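Local coordinates for Cow rumen GH26 endo-mannanase (Metagenome, PDB 6UEH), which hydrolyses internal beta-1,4-mannosidic linkages of mannans, probably including galactomannan, as an endo-mannanase of glycoside hydrolase family 26, at residues Ile80-Gly84 with Ile85-Tyr89; Gln155-Gln158 with Asp159-Ser163; Phe207-Asn211 with Pro212-Trp216; Lys290-Ala293 with Glu294-Arg298. One frame throughout, in Å; residues are numbered along the deposited sequence.

How the contacts relate
Four local contacts sample the two modules of this enzyme. Contact 1 is a hairpin in the CBM6 module, which also holds the calcium site of E13, E15, S37, G40 and D126. Contacts 2 to 4 belong to the family 26 TIM barrel, on the opposite side of the chain's centre; contact 1 and contact 4 lie about 48 Å apart, centre to centre. Contact 2, on helix 152-164, is about 24 Å from contact 4 between centres. Contacts 3 and 4 touch: Y210 CE1 comes within 3.4 Å of Q295 CD, and M291 SD lies 3.4 Å from N211 C. Contact 3 follows barrel strand 202-206, at the end where TIM barrels carry their active sites.

Contact 1: Ile80-Gly84 with Ile85-Tyr89; sequences ISVNG and IDYQY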
# COMPACT_ATOMS: atom_id res chain seq x y z
N ILE A 80 17.71 -5.64 12.50
CA ILE A 80 17.41 -5.20 13.85
C ILE A 80 16.16 -5.94 14.31
O ILE A 80 15.26 -6.21 13.51
CB ILE A 80 17.23 -3.67 13.95
CG1 ILE A 80 17.12 -3.23 15.42
CG2 ILE A 80 16.03 -3.19 13.13
CD1 ILE A 80 17.16 -1.73 15.63
N SER A 81 16.12 -6.29 15.59
CA SER A 81 15.05 -7.13 16.10
C SER A 81 14.55 -6.62 17.44
O SER A 81 15.34 -6.29 18.33
CB SER A 81 15.54 -8.57 16.22
OG SER A 81 14.52 -9.42 16.74
N VAL A 82 13.23 -6.54 17.58
CA VAL A 82 12.62 -6.21 18.85
C VAL A 82 11.88 -7.43 19.37
O VAL A 82 10.85 -7.83 18.82
CB VAL A 82 11.65 -5.02 18.74
CG1 VAL A 82 10.99 -4.75 20.08
CG2 VAL A 82 12.39 -3.79 18.24
N ASN A 83 12.43 -8.02 20.43
CA ASN A 83 11.98 -9.30 20.95
C ASN A 83 11.97 -10.34 19.83
O ASN A 83 13.03 -10.72 19.33
CB ASN A 83 10.61 -9.16 21.61
CG ASN A 83 10.68 -8.40 22.94
OD1 ASN A 83 11.61 -8.59 23.72
ND2 ASN A 83 9.70 -7.54 23.18
N GLY A 84 10.79 -10.78 19.42
CA GLY A 84 10.70 -11.83 18.42
C GLY A 84 10.54 -11.36 16.98
O GLY A 84 10.51 -12.18 16.06
N ILE A 85 10.44 -10.05 16.78
CA ILE A 85 10.14 -9.50 15.46
C ILE A 85 11.39 -8.93 14.79
O ILE A 85 12.14 -8.17 15.41
CB ILE A 85 9.07 -8.40 15.56
CG1 ILE A 85 7.84 -8.92 16.31
CG2 ILE A 85 8.68 -7.90 14.17
CD1 ILE A 85 6.76 -7.89 16.52
N ASP A 86 11.61 -9.30 13.53
CA ASP A 86 12.78 -8.84 12.78
C ASP A 86 12.45 -7.75 11.77
O ASP A 86 11.40 -7.78 11.13
CB ASP A 86 13.44 -10.01 12.04
CG ASP A 86 14.03 -11.05 12.97
OD1 ASP A 86 14.16 -10.78 14.18
OD2 ASP A 86 14.36 -12.15 12.47
N TYR A 87 13.37 -6.80 11.62
CA TYR A 87 13.26 -5.76 10.60
C TYR A 87 14.57 -5.69 9.81
O TYR A 87 15.64 -5.56 10.40
CB TYR A 87 12.95 -4.41 11.22
CG TYR A 87 11.80 -4.43 12.20
CD1 TYR A 87 10.48 -4.36 11.76
CD2 TYR A 87 12.03 -4.53 13.57
CE1 TYR A 87 9.42 -4.38 12.65
CE2 TYR A 87 10.97 -4.55 14.47
CZ TYR A 87 9.68 -4.47 14.01
OH TYR A 87 8.62 -4.49 14.90
N GLN A 88 14.47 -5.78 8.49
CA GLN A 88 15.66 -5.86 7.64
C GLN A 88 16.04 -4.52 7.01
O GLN A 88 15.19 -3.78 6.52
CB GLN A 88 15.45 -6.90 6.53
CG GLN A 88 15.47 -8.35 7.00
CD GLN A 88 14.17 -8.78 7.65
OE1 GLN A 88 13.10 -8.26 7.32
NE2 GLN A 88 14.25 -9.73 8.57
N TYR A 89 17.34 -4.23 7.02
CA TYR A 89 17.87 -3.01 6.43
C TYR A 89 19.16 -3.29 5.67
O TYR A 89 19.99 -4.09 6.11
CB TYR A 89 18.13 -1.94 7.51
CG TYR A 89 16.86 -1.42 8.14
CD1 TYR A 89 16.28 -2.06 9.22
CD2 TYR A 89 16.24 -0.27 7.65
CE1 TYR A 89 15.12 -1.59 9.80
CE2 TYR A 89 15.08 0.21 8.22
CZ TYR A 89 14.52 -0.45 9.30
OH TYR A 89 13.37 0.02 9.87
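I80 and Y87 face each other as a hydrogen-bonded antiparallel pair, each using its own N-H and C=O. Y87 N lies 2.7 Å from I80 O, almost straight out from the carbonyl, and I80 N returns a bond of 2.9 Å to Y87 O. V82 and I85 repeat the pattern with a twist: V82 N meets I85 O nearly head-on at 2.9 Å, whereas I85 N reaches V82 O at 3.0 Å from above the carbonyl plane, 49° out of it.

That tilt accompanies the type II' turn from V82 to I85, which places N83 and G84 at the corners of a beta hairpin. The hairpin joins strands 76-82 and 85-94 at one margin of a four-stranded antiparallel sheet, in keeping with the beta-sandwich of CBM6 modules. N83 OD1 bonds to K113 N of the neighbouring strand.

Polar side chains meet on the face shared by S81 and D86. With OG anti to the backbone N (chi1 179°), S81 holds its hydroxyl 2.9 Å from D86 OD1 and 3.0 Å from I85 O, two acceptors for one proton. D86 OD1 also forms a salt bridge with K117.

Apolar contacts occupy the other face. I80 CG2 lies 3.8 Å from Y87 CB and also meets Y89 CE1, while V82 CG2 approaches the edge of the Y87 ring, 4.1 Å from CE2. H105 stacks on that ring.

Contact 2: Gln155-Gln158 with Asp159-Ser163; sequences QKLQ and DYLGS
D159 sits one helical turn beyond Q155, and the two are joined twice, through backbone and through side chains. Both belong to helix 152-164, which precedes the first strand of the TIM barrel and packs against the beginnings of strands 357-362, 382-387 and 423-429, consistent with a helix lying across the N-terminal end of the barrel. D159 N donates to Q155 O at 2.9 Å. The Q155 chain leaves with CG anti to the backbone N (chi1 -175°) and then bends at chi2, which brings NE2 to the D159 carboxylate for a weak bond of 3.4 Å to OD2, the amide and carboxylate planes turned 34° apart. Stronger partners lie in the preceding loop: Q155 NE2 bonds to T143 O, Q155 OE1 accepts from L145 N, and D159 OD1 bonds to T143 OG1. With a leucine in place of Q155, T143 O and L145 N would probably lose their mates and the D159 carboxylate would be less restrained.

Next along the helix, Y160 N bonds to K156 O at 3.0 Å, and the Y160 ring presents its edge to L157 O on its way to L482 and P483. L161 turns inward: its CG lies 4.1 Å from L157 CD1, and its CD1 lies 3.7 Å from Q158 OE1, a buried oxygen with no polar partner in the model, whereas Q158 NE2 reaches D381 O. G162 continues the i to i+4 helical bonding, its N donating to Q158 O at 3.0 Å with an N-H...O angle of 156°.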
# COMPACT_ATOMS: atom_id res chain seq x y z
N GLN A 155 -11.44 17.98 -6.32
CA GLN A 155 -10.47 18.66 -5.48
C GLN A 155 -10.96 18.78 -4.04
O GLN A 155 -10.18 18.63 -3.10
CB GLN A 155 -10.14 20.04 -6.05
CG GLN A 155 -9.04 20.77 -5.30
CD GLN A 155 -7.74 19.97 -5.27
OE1 GLN A 155 -7.03 19.89 -6.26
NE2 GLN A 155 -7.44 19.38 -4.11
N LYS A 156 -12.25 19.03 -3.88
CA LYS A 156 -12.84 19.12 -2.55
C LYS A 156 -12.81 17.76 -1.84
O LYS A 156 -12.57 17.69 -0.63
CB LYS A 156 -14.28 19.65 -2.62
CG LYS A 156 -14.35 21.16 -2.81
CD LYS A 156 -15.69 21.61 -3.38
CE LYS A 156 -16.82 21.37 -2.40
NZ LYS A 156 -18.12 21.87 -2.95
N LEU A 157 -13.04 16.69 -2.59
CA LEU A 157 -12.94 15.34 -2.03
C LEU A 157 -11.51 15.04 -1.58
O LEU A 157 -11.29 14.57 -0.46
CB LEU A 157 -13.41 14.29 -3.03
CG LEU A 157 -13.19 12.82 -2.66
CD1 LEU A 157 -13.77 12.49 -1.28
CD2 LEU A 157 -13.79 11.89 -3.72
N GLN A 158 -10.55 15.33 -2.45
CA GLN A 158 -9.14 15.09 -2.13
C GLN A 158 -8.70 15.89 -0.91
O GLN A 158 -7.93 15.40 -0.08
CB GLN A 158 -8.25 15.42 -3.33
CG GLN A 158 -6.77 15.12 -3.13
CD GLN A 158 -6.43 13.64 -3.29
OE1 GLN A 158 -7.26 12.76 -3.02
NE2 GLN A 158 -5.21 13.36 -3.73
N ASP A 159 -9.20 17.12 -0.80
CA ASP A 159 -8.86 17.96 0.34
C ASP A 159 -9.48 17.43 1.63
O ASP A 159 -8.85 17.49 2.69
CB ASP A 159 -9.30 19.41 0.10
CG ASP A 159 -8.32 20.16 -0.78
OD1 ASP A 159 -7.12 19.82 -0.76
OD2 ASP A 159 -8.76 21.08 -1.50
N TYR A 160 -10.70 16.91 1.54
CA TYR A 160 -11.32 16.28 2.71
C TYR A 160 -10.48 15.09 3.18
O TYR A 160 -10.26 14.91 4.37
CB TYR A 160 -12.74 15.81 2.41
CG TYR A 160 -13.25 14.87 3.49
CD1 TYR A 160 -13.69 15.37 4.71
CD2 TYR A 160 -13.25 13.49 3.30
CE1 TYR A 160 -14.13 14.52 5.71
CE2 TYR A 160 -13.70 12.64 4.29
CZ TYR A 160 -14.14 13.16 5.49
OH TYR A 160 -14.58 12.31 6.48
N LEU A 161 -10.05 14.27 2.22
CA LEU A 161 -9.21 13.12 2.53
C LEU A 161 -7.92 13.55 3.21
O LEU A 161 -7.49 12.95 4.19
CB LEU A 161 -8.89 12.33 1.26
CG LEU A 161 -10.09 11.76 0.49
CD1 LEU A 161 -9.66 11.10 -0.81
CD2 LEU A 161 -10.87 10.79 1.37
N GLY A 162 -7.32 14.62 2.70
CA GLY A 162 -6.11 15.16 3.29
C GLY A 162 -6.34 15.68 4.69
O GLY A 162 -5.42 15.71 5.51
N SER A 163 -7.58 16.07 4.98
CA SER A 163 -7.90 16.68 6.27
C SER A 163 -8.00 15.63 7.38
O SER A 163 -7.90 15.97 8.56
CB SER A 163 -9.21 17.47 6.19
OG SER A 163 -10.34 16.61 6.18

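Contact 3: Phe207-Asn211 with Pro212-Trp216; sequences FMNYN and PLYGW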
# COMPACT_ATOMS: atom_id res chain seq x y z
N PHE A 207 -15.72 -1.21 -13.34
CA PHE A 207 -16.32 -0.93 -14.64
C PHE A 207 -16.01 -1.99 -15.70
O PHE A 207 -16.12 -1.72 -16.89
CB PHE A 207 -15.86 0.44 -15.15
CG PHE A 207 -16.45 1.59 -14.38
CD1 PHE A 207 -17.71 2.07 -14.70
CD2 PHE A 207 -15.75 2.18 -13.35
CE1 PHE A 207 -18.26 3.13 -14.00
CE2 PHE A 207 -16.29 3.24 -12.64
CZ PHE A 207 -17.55 3.71 -12.97
N MET A 208 -15.64 -3.19 -15.26
CA MET A 208 -15.18 -4.23 -16.17
C MET A 208 -16.22 -4.65 -17.22
O MET A 208 -15.86 -5.03 -18.33
CB MET A 208 -14.73 -5.46 -15.38
CG MET A 208 -15.80 -6.04 -14.47
SD MET A 208 -15.16 -7.33 -13.38
CE MET A 208 -14.61 -8.52 -14.59
N ASN A 209 -17.50 -4.56 -16.87
CA ASN A 209 -18.54 -5.08 -17.76
C ASN A 209 -18.95 -4.10 -18.86
O ASN A 209 -19.76 -4.44 -19.73
CB ASN A 209 -19.76 -5.49 -16.94
CG ASN A 209 -19.52 -6.76 -16.15
OD1 ASN A 209 -18.89 -7.70 -16.64
ND2 ASN A 209 -20.00 -6.79 -14.91
N TYR A 210 -18.39 -2.90 -18.83
CA TYR A 210 -18.57 -1.96 -19.93
C TYR A 210 -17.43 -2.13 -20.93
O TYR A 210 -16.65 -1.20 -21.16
CB TYR A 210 -18.61 -0.52 -19.43
CG TYR A 210 -19.70 -0.22 -18.42
CD1 TYR A 210 -20.97 0.19 -18.83
CD2 TYR A 210 -19.46 -0.31 -17.06
CE1 TYR A 210 -21.96 0.48 -17.91
CE2 TYR A 210 -20.44 -0.02 -16.13
CZ TYR A 210 -21.70 0.37 -16.56
OH TYR A 210 -22.67 0.66 -15.63
N ASN A 211 -17.33 -3.32 -21.52
CA ASN A 211 -16.20 -3.66 -22.40
C ASN A 211 -16.67 -4.04 -23.82
O ASN A 211 -17.84 -4.32 -24.03
CB ASN A 211 -15.40 -4.80 -21.78
CG ASN A 211 -16.15 -6.11 -21.78
OD1 ASN A 211 -16.20 -6.82 -22.78
ND2 ASN A 211 -16.74 -6.45 -20.63
N PRO A 212 -15.74 -4.03 -24.79
CA PRO A 212 -16.13 -4.31 -26.18
C PRO A 212 -16.30 -5.79 -26.53
O PRO A 212 -16.62 -6.10 -27.68
CB PRO A 212 -14.97 -3.72 -27.00
CG PRO A 212 -14.24 -2.81 -26.05
CD PRO A 212 -14.39 -3.46 -24.72
N LEU A 213 -16.09 -6.69 -25.57
CA LEU A 213 -16.08 -8.13 -25.86
C LEU A 213 -17.39 -8.82 -25.48
O LEU A 213 -17.97 -9.55 -26.28
CB LEU A 213 -14.91 -8.79 -25.13
CG LEU A 213 -13.53 -8.29 -25.53
CD1 LEU A 213 -12.45 -8.95 -24.69
CD2 LEU A 213 -13.27 -8.54 -27.01
N TYR A 214 -17.83 -8.61 -24.25
CA TYR A 214 -19.05 -9.21 -23.74
C TYR A 214 -19.84 -8.18 -22.94
O TYR A 214 -20.60 -8.52 -22.03
CB TYR A 214 -18.74 -10.43 -22.88
CG TYR A 214 -17.73 -10.16 -21.78
CD1 TYR A 214 -16.36 -10.27 -22.02
CD2 TYR A 214 -18.14 -9.78 -20.50
CE1 TYR A 214 -15.44 -10.02 -21.02
CE2 TYR A 214 -17.22 -9.53 -19.50
CZ TYR A 214 -15.87 -9.65 -19.76
OH TYR A 214 -14.95 -9.40 -18.77
N GLY A 215 -19.65 -6.91 -23.31
CA GLY A 215 -20.18 -5.80 -22.54
C GLY A 215 -21.68 -5.79 -22.35
O GLY A 215 -22.45 -6.17 -23.24
N TRP A 216 -22.10 -5.37 -21.16
CA TRP A 216 -23.51 -5.18 -20.86
C TRP A 216 -23.64 -4.03 -19.86
O TRP A 216 -22.68 -3.29 -19.64
CB TRP A 216 -24.15 -6.46 -20.33
CG TRP A 216 -23.45 -7.13 -19.17
CD1 TRP A 216 -22.20 -7.70 -19.18
CD2 TRP A 216 -23.96 -7.33 -17.85
NE1 TRP A 216 -21.91 -8.22 -17.95
CE2 TRP A 216 -22.97 -8.01 -17.11
CE3 TRP A 216 -25.16 -6.99 -17.21
CZ2 TRP A 216 -23.14 -8.36 -15.77
CZ3 TRP A 216 -25.33 -7.34 -15.88
CH2 TRP A 216 -24.33 -8.02 -15.18
O HOH W 1 -13.63 -6.78 -19.23
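N211 packs its amide tightly between the backbone and the ring of Y214. Its OD1 accepts two bonds, 2.8 Å from L213 N and 2.8 Å from Y214 N, the latter close to straight at 171°. Its ND2 gives an in-plane hydrogen bond to a lone pair of M208 O, also at 2.8 Å, and stands 3.3 Å above one face of the Y214 ring, offset toward the rim. Chi1 of 69° sets CG between the backbone N and the carbonyl carbon, turning the amide back across the loop; with bonds at both ends, it can hardly rotate.

The bond to L213 N makes this an Asx turn, here inside the loop between strand 202-206 and helix 220-230, at the C-terminal end of a TIM-barrel strand. W216 N closes the loop onto N209 O at 2.9 Å. Close by, G215 CA makes a CA-H...O contact of 3.1 Å with N211 O, and a beta carbon there would run into that oxygen.

The outer side is looser. The exposed W216 indole lies over N209 CB, 4.0 Å from the centroid of the five-membered ring, a CH-pi contact, while N209 ND2 turns to D218. Water 1 lies 3.0 Å from Y214 OH and can also donate to M208 O, though other acceptors compete for its protons.

Contact 4: Lys290-Ala293 with Glu294-Arg298; sequences KMLA and EQLQR
L292 O is gripped by two amides of the next turn: L296 N at 3.0 Å, in the carbonyl plane, and Q295 N, whose bond is weak because its N-H is poorly aimed. A293 O takes Q297 N at 2.8 Å, and E294 N reaches K290 O in the same i to i+4 pattern.

M291 O uses a water instead. Water 2 donates to it at 2.7 Å, accepts from Q295 NE2 at 2.9 Å and gives a weak bond to E294 OE2. Bent at chi2, the Q295 chain carries its amide beside the helix, where OE1 accepts from R298 NH1 at 2.8 Å on a lone pair and in the guanidinium plane; OE1 also meets T221 OG1, and R298 NH2 pairs with E222.

On the buried side, L292 CG, anti to its backbone N (chi1 170°), lies 3.8 Å from L296 CD1, the two side chains slanting across each other. Were L292 an alanine, L296 CD1 would probably lose this neighbour and a gap would open toward F308 and F207. L296 itself rests on L306 and L348. One oily and one polar flank make this an amphipathic helix, part of the crossover between parallel strands 234-238 and 306-309 of the TIM barrel.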
# COMPACT_ATOMS: atom_id res chain seq x y z
N LYS A 290 -12.67 3.98 -24.59
CA LYS A 290 -13.84 4.73 -25.05
C LYS A 290 -15.09 4.36 -24.24
O LYS A 290 -15.84 5.24 -23.81
CB LYS A 290 -14.09 4.48 -26.54
CG LYS A 290 -15.29 5.23 -27.11
CD LYS A 290 -15.59 4.81 -28.55
CE LYS A 290 -15.99 3.34 -28.62
NZ LYS A 290 -16.40 2.92 -29.99
N MET A 291 -15.30 3.07 -24.04
CA MET A 291 -16.48 2.60 -23.32
C MET A 291 -16.39 2.95 -21.84
O MET A 291 -17.41 3.26 -21.21
CB MET A 291 -16.66 1.09 -23.50
CG MET A 291 -16.89 0.69 -24.95
SD MET A 291 -17.47 -1.01 -25.14
CE MET A 291 -17.66 -1.09 -26.92
N LEU A 292 -15.18 2.91 -21.30
CA LEU A 292 -14.94 3.37 -19.94
C LEU A 292 -15.22 4.86 -19.80
O LEU A 292 -15.93 5.29 -18.88
CB LEU A 292 -13.50 3.08 -19.52
CG LEU A 292 -13.07 3.73 -18.20
CD1 LEU A 292 -13.70 3.01 -17.01
CD2 LEU A 292 -11.55 3.76 -18.08
N ALA A 293 -14.67 5.65 -20.71
CA ALA A 293 -14.80 7.11 -20.66
C ALA A 293 -16.25 7.53 -20.76
O ALA A 293 -16.67 8.52 -20.16
CB ALA A 293 -13.99 7.75 -21.77
N GLU A 294 -17.03 6.76 -21.52
CA GLU A 294 -18.45 7.03 -21.68
C GLU A 294 -19.16 7.00 -20.33
O GLU A 294 -20.02 7.84 -20.06
CB GLU A 294 -19.08 6.00 -22.64
CG GLU A 294 -20.56 6.20 -22.89
CD GLU A 294 -21.12 5.21 -23.90
OE1 GLU A 294 -22.35 5.20 -24.10
OE2 GLU A 294 -20.33 4.43 -24.48
N GLN A 295 -18.80 6.04 -19.49
CA GLN A 295 -19.39 5.93 -18.17
C GLN A 295 -18.86 7.00 -17.21
O GLN A 295 -19.62 7.57 -16.42
CB GLN A 295 -19.15 4.53 -17.60
CG GLN A 295 -19.79 3.44 -18.42
CD GLN A 295 -21.27 3.71 -18.67
OE1 GLN A 295 -22.01 4.06 -17.76
NE2 GLN A 295 -21.69 3.56 -19.93
N LEU A 296 -17.57 7.27 -17.29
CA LEU A 296 -16.94 8.28 -16.44
C LEU A 296 -17.47 9.68 -16.75
O LEU A 296 -17.54 10.53 -15.86
CB LEU A 296 -15.42 8.24 -16.59
CG LEU A 296 -14.77 6.94 -16.12
CD1 LEU A 296 -13.26 6.98 -16.31
CD2 LEU A 296 -15.14 6.66 -14.67
N GLN A 297 -17.84 9.89 -18.01
CA GLN A 297 -18.40 11.17 -18.44
C GLN A 297 -19.77 11.40 -17.80
O GLN A 297 -20.10 12.52 -17.42
CB GLN A 297 -18.50 11.23 -19.96
CG GLN A 297 -19.08 12.54 -20.49
CD GLN A 297 -18.18 13.73 -20.19
OE1 GLN A 297 -16.98 13.70 -20.50
NE2 GLN A 297 -18.75 14.78 -19.60
N ARG A 298 -20.55 10.33 -17.70
CA ARG A 298 -21.86 10.40 -17.05
C ARG A 298 -21.68 10.86 -15.60
O ARG A 298 -22.44 11.70 -15.11
CB ARG A 298 -22.56 9.05 -17.10
CG ARG A 298 -22.87 8.53 -18.50
CD ARG A 298 -23.44 7.12 -18.43
NE ARG A 298 -24.74 7.11 -17.75
CZ ARG A 298 -25.26 6.03 -17.17
NH1 ARG A 298 -24.59 4.89 -17.17
NH2 ARG A 298 -26.45 6.10 -16.59
O HOH W 2 -19.86 2.52 -21.99